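Local coordinates for signal transduction protein TRAP (Staphylococcus aureus, PDB 4AE5), which probably acts as a signal transduction protein regulating staphylococcal pathogenesis, its phosphorylation leading to agr activation, RNAIII synthesis and virulence factor expression, at residues F27-E39 with S156-K166. Numbering follows the deposited sequence.
With FMT (formic acid), chain E.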
ATOM      1  N   PHE A  27       0.036   5.494  11.003  1.00 20.15           N
ATOM      2  CA  PHE A  27       0.159   6.526   9.925  1.00 19.27           C
ATOM      3  C   PHE A  27      -1.256   6.799   9.363  1.00 18.49           C
ATOM      4  O   PHE A  27      -1.939   5.903   8.835  1.00 18.09           O
ATOM      5  CB  PHE A  27       1.139   6.018   8.859  1.00 18.17           C
ATOM      6  CG  PHE A  27       2.549   5.805   9.416  1.00 19.68           C
ATOM      7  CD1 PHE A  27       3.418   6.887   9.548  1.00 21.09           C
ATOM      8  CD2 PHE A  27       2.952   4.565   9.874  1.00 21.57           C
ATOM      9  CE1 PHE A  27       4.718   6.722  10.069  1.00 22.03           C
ATOM     10  CE2 PHE A  27       4.252   4.384  10.418  1.00 22.82           C
ATOM     11  CZ  PHE A  27       5.129   5.459  10.501  1.00 21.53           C
ATOM     12  N   GLN A  28      -1.709   8.016   9.504  1.00 19.08           N
ATOM     13  CA  GLN A  28      -3.101   8.336   9.099  1.00 18.35           C
ATOM     14  C   GLN A  28      -3.092   9.286   7.899  1.00 18.40           C
ATOM     15  O   GLN A  28      -2.225  10.199   7.843  1.00 19.36           O
ATOM     16  CB  GLN A  28      -3.848   9.029  10.277  1.00 20.25           C
ATOM     17  CG  GLN A  28      -5.280   9.359   9.853  1.00 18.94           C
ATOM     18  CD  GLN A  28      -6.145   9.978  10.947  1.00 21.14           C
ATOM     19  OE1 GLN A  28      -5.641  10.477  11.970  1.00 20.42           O
ATOM     20  NE2 GLN A  28      -7.463  10.021  10.668  1.00 19.81           N
ATOM     21  N   PHE A  29      -3.980   9.047   6.907  1.00 18.18           N
ATOM     22  CA  PHE A  29      -4.048   9.877   5.711  1.00 18.99           C
ATOM     23  C   PHE A  29      -5.456  10.104   5.226  1.00 17.79           C
ATOM     24  O   PHE A  29      -6.358   9.364   5.604  1.00 18.74           O
ATOM     25  CB  PHE A  29      -3.306   9.222   4.526  1.00 16.75           C
ATOM     26  CG  PHE A  29      -1.890   8.856   4.857  1.00 16.52           C
ATOM     27  CD1 PHE A  29      -1.606   7.650   5.523  1.00 15.77           C
ATOM     28  CD2 PHE A  29      -0.856   9.686   4.497  1.00 17.15           C
ATOM     29  CE1 PHE A  29      -0.299   7.316   5.883  1.00 15.87           C
ATOM     30  CE2 PHE A  29       0.472   9.338   4.816  1.00 16.91           C
ATOM     31  CZ  PHE A  29       0.744   8.168   5.545  1.00 17.24           C
ATOM     32  N   SER A  30      -5.597  11.134   4.367  1.00 19.73           N
ATOM     33  CA  SER A  30      -6.892  11.507   3.746  1.00 21.62           C
ATOM     34  C   SER A  30      -6.977  10.950   2.322  1.00 21.57           C
ATOM     35  O   SER A  30      -6.038  11.167   1.521  1.00 24.09           O
ATOM     36  CB  SER A  30      -7.101  13.035   3.772  1.00 24.46           C
ATOM     37  OG  SER A  30      -8.448  13.277   3.368  1.00 34.24           O
ATOM     38  N   ALA A  31      -8.022  10.155   2.045  1.00 23.07           N
ATOM     39  CA  ALA A  31      -8.271   9.605   0.697  1.00 22.58           C
ATOM     40  C   ALA A  31      -9.501  10.347   0.222  1.00 23.51           C
ATOM     41  O   ALA A  31     -10.132  11.066   1.011  1.00 21.75           O
ATOM     42  CB  ALA A  31      -8.503   8.054   0.710  1.00 21.40           C
ATOM     43  N   SER A  32      -9.864  10.204  -1.046  1.00 23.24           N
ATOM     44  CA  SER A  32     -10.977  11.023  -1.560  1.00 25.06           C
ATOM     45  C   SER A  32     -12.289  10.480  -1.106  1.00 25.54           C
ATOM     46  O   SER A  32     -13.305  11.208  -1.085  1.00 26.78           O
ATOM     47  CB  SER A  32     -10.938  11.083  -3.100  1.00 26.05           C
ATOM     48  OG  SER A  32     -10.994   9.781  -3.631  1.00 24.94           O
ATOM     49  N   ASP A  33     -12.294   9.218  -0.679  1.00 24.69           N
ATOM     50  CA  ASP A  33     -13.548   8.539  -0.278  1.00 26.03           C
ATOM     51  C   ASP A  33     -13.658   8.144   1.191  1.00 25.03           C
ATOM     52  O   ASP A  33     -14.708   7.668   1.608  1.00 26.29           O
ATOM     53  CB  ASP A  33     -13.794   7.261  -1.143  1.00 26.50           C
ATOM     54  CG  ASP A  33     -12.701   6.163  -0.930  1.00 25.99           C
ATOM     55  OD1 ASP A  33     -11.499   6.439  -0.987  1.00 25.68           O
ATOM     56  OD2 ASP A  33     -13.063   4.994  -0.777  1.00 26.68           O
ATOM     57  N   THR A  34     -12.601   8.367   1.969  1.00 23.68           N
ATOM     58  CA  THR A  34     -12.559   7.956   3.365  1.00 23.53           C
ATOM     59  C   THR A  34     -11.248   8.417   4.014  1.00 21.25           C
ATOM     60  O   THR A  34     -10.259   8.650   3.319  1.00 19.59           O
ATOM     61  CB  THR A  34     -12.617   6.384   3.427  1.00 23.90           C
ATOM     62  OG1 THR A  34     -12.575   5.950   4.796  1.00 24.95           O
ATOM     63  CG2 THR A  34     -11.465   5.726   2.660  1.00 21.58           C
ATOM     64  N   SER A  35     -11.186   8.482   5.332  1.00 20.79           N
ATOM     65  CA  SER A  35      -9.865   8.556   5.987  1.00 20.89           C
ATOM     66  C   SER A  35      -9.266   7.132   6.113  1.00 19.09           C
ATOM     67  O   SER A  35     -10.016   6.164   6.194  1.00 19.40           O
ATOM     68  CB  SER A  35     -10.021   9.213   7.371  1.00 21.59           C
ATOM     69  OG  SER A  35      -8.727   9.323   7.966  1.00 24.11           O
ATOM     70  N   VAL A  36      -7.941   7.005   6.201  1.00 17.41           N
ATOM     71  CA  VAL A  36      -7.290   5.705   6.236  1.00 17.52           C
ATOM     72  C   VAL A  36      -6.203   5.734   7.356  1.00 18.56           C
ATOM     73  O   VAL A  36      -5.466   6.730   7.495  1.00 18.06           O
ATOM     74  CB  VAL A  36      -6.581   5.469   4.844  1.00 18.35           C
ATOM     75  CG1 VAL A  36      -5.781   4.183   4.850  1.00 19.27           C
ATOM     76  CG2 VAL A  36      -7.589   5.428   3.722  1.00 17.77           C
ATOM     77  N   ILE A  37      -6.078   4.648   8.132  1.00 19.22           N
ATOM     78  CA  ILE A  37      -4.957   4.528   9.054  1.00 18.32           C
ATOM     79  C   ILE A  37      -4.283   3.116   8.945  1.00 18.35           C
ATOM     80  O   ILE A  37      -4.991   2.091   8.716  1.00 19.15           O
ATOM     81  CB  ILE A  37      -5.389   4.914  10.495  1.00 19.26           C
ATOM     82  CG1 ILE A  37      -4.168   5.236  11.395  1.00 19.01           C
ATOM     83  CG2 ILE A  37      -6.201   3.785  11.125  1.00 18.82           C
ATOM     84  CD1 ILE A  37      -4.568   5.930  12.684  1.00 19.49           C
ATOM     85  N   PHE A  38      -2.953   3.060   9.124  1.00 18.44           N
ATOM     86  CA  PHE A  38      -2.253   1.718   9.131  1.00 17.69           C
ATOM     87  C   PHE A  38      -1.055   1.669  10.087  1.00 18.25           C
ATOM     88  O   PHE A  38      -0.515   2.735  10.461  1.00 18.12           O
ATOM     89  CB  PHE A  38      -1.868   1.255   7.708  1.00 16.68           C
ATOM     90  CG  PHE A  38      -0.901   2.173   6.971  1.00 17.29           C
ATOM     91  CD1 PHE A  38       0.486   2.068   7.167  1.00 16.62           C
ATOM     92  CD2 PHE A  38      -1.363   3.134   6.047  1.00 16.99           C
ATOM     93  CE1 PHE A  38       1.389   2.941   6.500  1.00 16.84           C
ATOM     94  CE2 PHE A  38      -0.479   3.983   5.372  1.00 17.10           C
ATOM     95  CZ  PHE A  38       0.889   3.904   5.588  1.00 17.41           C
ATOM     96  N   GLU A  39      -0.665   0.446  10.463  1.00 18.37           N
ATOM     97  CA  GLU A  39       0.552   0.212  11.202  1.00 19.69           C
ATOM     98  C   GLU A  39       1.129  -1.052  10.675  1.00 19.19           C
ATOM     99  O   GLU A  39       0.411  -1.922  10.249  1.00 19.51           O
ATOM    100  CB  GLU A  39       0.341   0.107  12.747  1.00 21.77           C
ATOM    101  CG  GLU A  39      -0.646  -0.955  13.183  1.00 21.84           C
ATOM    102  CD  GLU A  39      -0.725  -1.092  14.710  1.00 23.91           C
ATOM    103  OE1 GLU A  39       0.180  -0.659  15.431  1.00 26.66           O
ATOM    104  OE2 GLU A  39      -1.714  -1.587  15.198  1.00 26.01           O
ATOM    105  N   SER A 156     -11.816  -4.855 -11.013  1.00 29.49           N
ATOM    106  CA  SER A 156     -11.901  -3.950  -9.881  1.00 28.32           C
ATOM    107  C   SER A 156     -10.480  -3.494  -9.439  1.00 26.96           C
ATOM    108  O   SER A 156     -10.316  -2.840  -8.409  1.00 26.75           O
ATOM    109  CB  SER A 156     -12.718  -4.564  -8.755  1.00 32.00           C
ATOM    110  OG  SER A 156     -12.322  -5.904  -8.532  1.00 36.94           O
ATOM    111  N   TYR A 157      -9.461  -3.824 -10.243  1.00 23.33           N
ATOM    112  CA  TYR A 157      -8.212  -3.086 -10.134  1.00 21.37           C
ATOM    113  C   TYR A 157      -8.497  -1.604  -9.930  1.00 21.83           C
ATOM    114  O   TYR A 157      -9.243  -0.951 -10.710  1.00 22.07           O
ATOM    115  CB  TYR A 157      -7.295  -3.346 -11.328  1.00 21.85           C
ATOM    116  CG  TYR A 157      -5.991  -2.601 -11.372  1.00 19.96           C
ATOM    117  CD1 TYR A 157      -5.941  -1.247 -11.704  1.00 19.47           C
ATOM    118  CD2 TYR A 157      -4.756  -3.279 -11.098  1.00 19.46           C
ATOM    119  CE1 TYR A 157      -4.686  -0.575 -11.752  1.00 18.85           C
ATOM    120  CE2 TYR A 157      -3.525  -2.631 -11.192  1.00 18.33           C
ATOM    121  CZ  TYR A 157      -3.496  -1.291 -11.508  1.00 19.81           C
ATOM    122  OH  TYR A 157      -2.281  -0.631 -11.600  1.00 16.32           O
ATOM    123  N   PHE A 158      -7.920  -1.038  -8.873  1.00 18.88           N
ATOM    124  CA  PHE A 158      -7.980   0.419  -8.753  1.00 21.52           C
ATOM    125  C   PHE A 158      -6.926   0.943  -7.794  1.00 20.43           C
ATOM    126  O   PHE A 158      -6.285   0.155  -7.047  1.00 20.93           O
ATOM    127  CB  PHE A 158      -9.407   0.875  -8.286  1.00 23.44           C
ATOM    128  CG  PHE A 158      -9.583   0.882  -6.795  1.00 26.87           C
ATOM    129  CD1 PHE A 158      -9.764  -0.304  -6.102  1.00 26.38           C
ATOM    130  CD2 PHE A 158      -9.612   2.091  -6.086  1.00 27.35           C
ATOM    131  CE1 PHE A 158      -9.901  -0.292  -4.728  1.00 26.32           C
ATOM    132  CE2 PHE A 158      -9.772   2.109  -4.723  1.00 27.08           C
ATOM    133  CZ  PHE A 158      -9.910   0.911  -4.045  1.00 28.31           C
ATOM    134  N   GLU A 159      -6.775   2.264  -7.817  1.00 20.82           N
ATOM    135  CA  GLU A 159      -5.827   3.034  -7.000  1.00 19.35           C
ATOM    136  C   GLU A 159      -6.607   3.862  -5.969  1.00 21.02           C
ATOM    137  O   GLU A 159      -7.601   4.527  -6.318  1.00 22.81           O
ATOM    138  CB  GLU A 159      -5.059   3.997  -7.919  1.00 20.14           C
ATOM    139  CG  GLU A 159      -4.028   3.260  -8.776  1.00 21.50           C
ATOM    140  CD  GLU A 159      -3.122   4.208  -9.533  1.00 22.22           C
ATOM    141  OE1 GLU A 159      -3.519   5.361  -9.719  1.00 23.17           O
ATOM    142  OE2 GLU A 159      -2.005   3.800  -9.963  1.00 21.74           O
ATOM    143  N   ARG A 160      -6.211   3.785  -4.713  1.00 18.94           N
ATOM    144  CA  ARG A 160      -6.665   4.769  -3.732  1.00 19.63           C
ATOM    145  C   ARG A 160      -5.540   5.694  -3.369  1.00 17.31           C
ATOM    146  O   ARG A 160      -4.522   5.272  -2.730  1.00 16.72           O
ATOM    147  CB  ARG A 160      -7.153   4.067  -2.446  1.00 20.03           C
ATOM    148  CG  ARG A 160      -7.678   5.113  -1.421  1.00 19.15           C
ATOM    149  CD  ARG A 160      -8.479   4.511  -0.248  1.00 21.79           C
ATOM    150  NE  ARG A 160      -9.865   4.070  -0.584  1.00 20.87           N
ATOM    151  CZ  ARG A 160     -10.234   2.789  -0.567  1.00 22.00           C
ATOM    152  NH1 ARG A 160      -9.336   1.827  -0.188  1.00 21.00           N
ATOM    153  NH2 ARG A 160     -11.486   2.448  -0.866  1.00 23.56           N
ATOM    154  N   TYR A 161      -5.682   6.974  -3.687  1.00 17.26           N
ATOM    155  CA  TYR A 161      -4.613   7.947  -3.284  1.00 15.87           C
ATOM    156  C   TYR A 161      -4.762   8.359  -1.800  1.00 17.93           C
ATOM    157  O   TYR A 161      -5.875   8.587  -1.340  1.00 17.58           O
ATOM    158  CB  TYR A 161      -4.662   9.216  -4.132  1.00 18.89           C
ATOM    159  CG  TYR A 161      -4.163   9.113  -5.554  1.00 19.13           C
ATOM    160  CD1 TYR A 161      -3.748   7.901  -6.117  1.00 20.22           C
ATOM    161  CD2 TYR A 161      -4.118  10.278  -6.362  1.00 21.54           C
ATOM    162  CE1 TYR A 161      -3.252   7.844  -7.438  1.00 19.92           C
ATOM    163  CE2 TYR A 161      -3.676  10.231  -7.678  1.00 20.39           C
ATOM    164  CZ  TYR A 161      -3.233   9.034  -8.212  1.00 20.49           C
ATOM    165  OH  TYR A 161      -2.781   9.015  -9.519  1.00 20.28           O
ATOM    166  N   LEU A 162      -3.645   8.426  -1.073  1.00 17.08           N
ATOM    167  CA  LEU A 162      -3.543   8.765   0.369  1.00 17.69           C
ATOM    168  C   LEU A 162      -2.700  10.027   0.520  1.00 19.02           C
ATOM    169  O   LEU A 162      -1.476  10.037   0.234  1.00 18.01           O
ATOM    170  CB  LEU A 162      -2.896   7.619   1.188  1.00 18.98           C
ATOM    171  CG  LEU A 162      -3.400   6.194   1.027  1.00 18.30           C
ATOM    172  CD1 LEU A 162      -2.767   5.240   2.088  1.00 21.51           C
ATOM    173  CD2 LEU A 162      -4.887   5.997   1.182  1.00 19.65           C
ATOM    174  N   TYR A 163      -3.356  11.127   0.897  1.00 20.11           N
ATOM    175  CA  TYR A 163      -2.669  12.416   1.128  1.00 20.50           C
ATOM    176  C   TYR A 163      -2.337  12.666   2.617  1.00 22.15           C
ATOM    177  O   TYR A 163      -3.103  12.271   3.496  1.00 22.94           O
ATOM    178  CB  TYR A 163      -3.511  13.624   0.601  1.00 23.35           C
ATOM    179  CG  TYR A 163      -3.866  13.562  -0.863  1.00 23.48           C
ATOM    180  CD1 TYR A 163      -4.916  12.795  -1.278  1.00 22.85           C
ATOM    181  CD2 TYR A 163      -3.132  14.251  -1.825  1.00 26.68           C
ATOM    182  CE1 TYR A 163      -5.252  12.674  -2.609  1.00 24.52           C
ATOM    183  CE2 TYR A 163      -3.475  14.150  -3.168  1.00 25.73           C
ATOM    184  CZ  TYR A 163      -4.535  13.328  -3.539  1.00 25.40           C
ATOM    185  OH  TYR A 163      -4.966  13.253  -4.871  1.00 28.93           O
ATOM    186  N   PRO A 164      -1.189  13.317   2.917  1.00 24.62           N
ATOM    187  CA  PRO A 164      -0.883  13.630   4.329  1.00 26.04           C
ATOM    188  C   PRO A 164      -1.876  14.575   4.926  1.00 29.62           C
ATOM    189  O   PRO A 164      -2.464  15.435   4.197  1.00 32.02           O
ATOM    190  CB  PRO A 164       0.451  14.400   4.255  1.00 29.57           C
ATOM    191  CG  PRO A 164       1.065  13.945   2.981  1.00 26.64           C
ATOM    192  CD  PRO A 164      -0.116  13.836   2.025  1.00 26.89           C
ATOM    193  N   ILE A 165      -2.070  14.460   6.229  1.00 29.02           N
ATOM    194  CA  ILE A 165      -3.061  15.289   6.916  1.00 35.81           C
ATOM    195  C   ILE A 165      -2.395  16.643   7.221  1.00 39.43           C
ATOM    196  O   ILE A 165      -1.260  16.681   7.740  1.00 38.24           O
ATOM    197  CB  ILE A 165      -3.512  14.712   8.285  1.00 35.51           C
ATOM    198  CG1 ILE A 165      -3.856  13.210   8.244  1.00 34.50           C
ATOM    199  CG2 ILE A 165      -4.636  15.571   8.844  1.00 37.00           C
ATOM    200  CD1 ILE A 165      -5.121  12.934   7.477  1.00 32.64           C
ATOM    201  N   LYS A 166      -3.127  17.714   6.922  1.00 42.93           N
ATOM    202  CA  LYS A 166      -2.778  19.092   7.265  1.00 47.40           C
ATOM    203  C   LYS A 166      -3.449  19.477   8.584  1.00 49.01           C
ATOM    204  O   LYS A 166      -2.810  19.421   9.635  1.00 54.77           O
ATOM    205  CB  LYS A 166      -3.243  20.042   6.162  1.00 50.57           C
TER
HETATM  206  C   FMT E1000      -5.482   1.805   1.309  1.00 36.30           C
HETATM  207  O1  FMT E1000      -4.886   0.811   1.788  1.00 39.57           O
HETATM  208  O2  FMT E1000      -6.802   1.686   1.042  1.00 33.86           O
HETATM  209  O   HOH W   1      -0.512  12.283   7.308  1.00 38.92           O
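Arg160 reaches from strand 158-164 to Asp33, in the turn between strands 27-30 and 35-41, and shows how one long side chain can serve apolar and polar neighbours in succession. Beyond CB, Arg160 CG comes within 3.7 Å of Ala31 CB, and CD lies near both that methyl and Val36 CG2. A bend at chi3 (-75°) then turns the head so that its NE edge lies alongside the Asp33 carboxylate. Arg160 NE gives a hydrogen bond of 2.9 Å to Asp33 OD1, almost in the guanidinium plane, and Arg160 NH2 gives one of 3.0 Å to Asp33 OD2. Both oxygens use their syn lone pairs, and with the two planes 15° apart this side-on salt bridge is nearly flat. The remaining nitrogen, Arg160 NH1, bonds at 2.8 Å to O2 of a formic acid molecule, probably from the crystallisation liquor, which Tyr8, Lys115 and Tyr117 also hold; Phe158 CZ lies over one guanidinium face, offset toward its rim.

The strands belong to a closed antiparallel barrel, in which 158-164 runs between 27-30 and 67-73. Its pairing with 27-30 is short: Ser30 and Tyr163 form a hydrogen-bonded pair, Ser30 N to Tyr163 O at 2.9 Å and Tyr163 N to Ser30 O at 2.8 Å. Leu162 faces the other way from Tyr163, into the buried side, where its branches divide the work: Leu162 CD2 packs on Val36 CG2 at 3.8 Å, CD1 against Phe38 CE2, while CB meets Phe29 CB. Past the pair, a water bridges Gln28 O and Ile165 N, and Ile165 CD1 rests against the Phe29-Ser30 backbone.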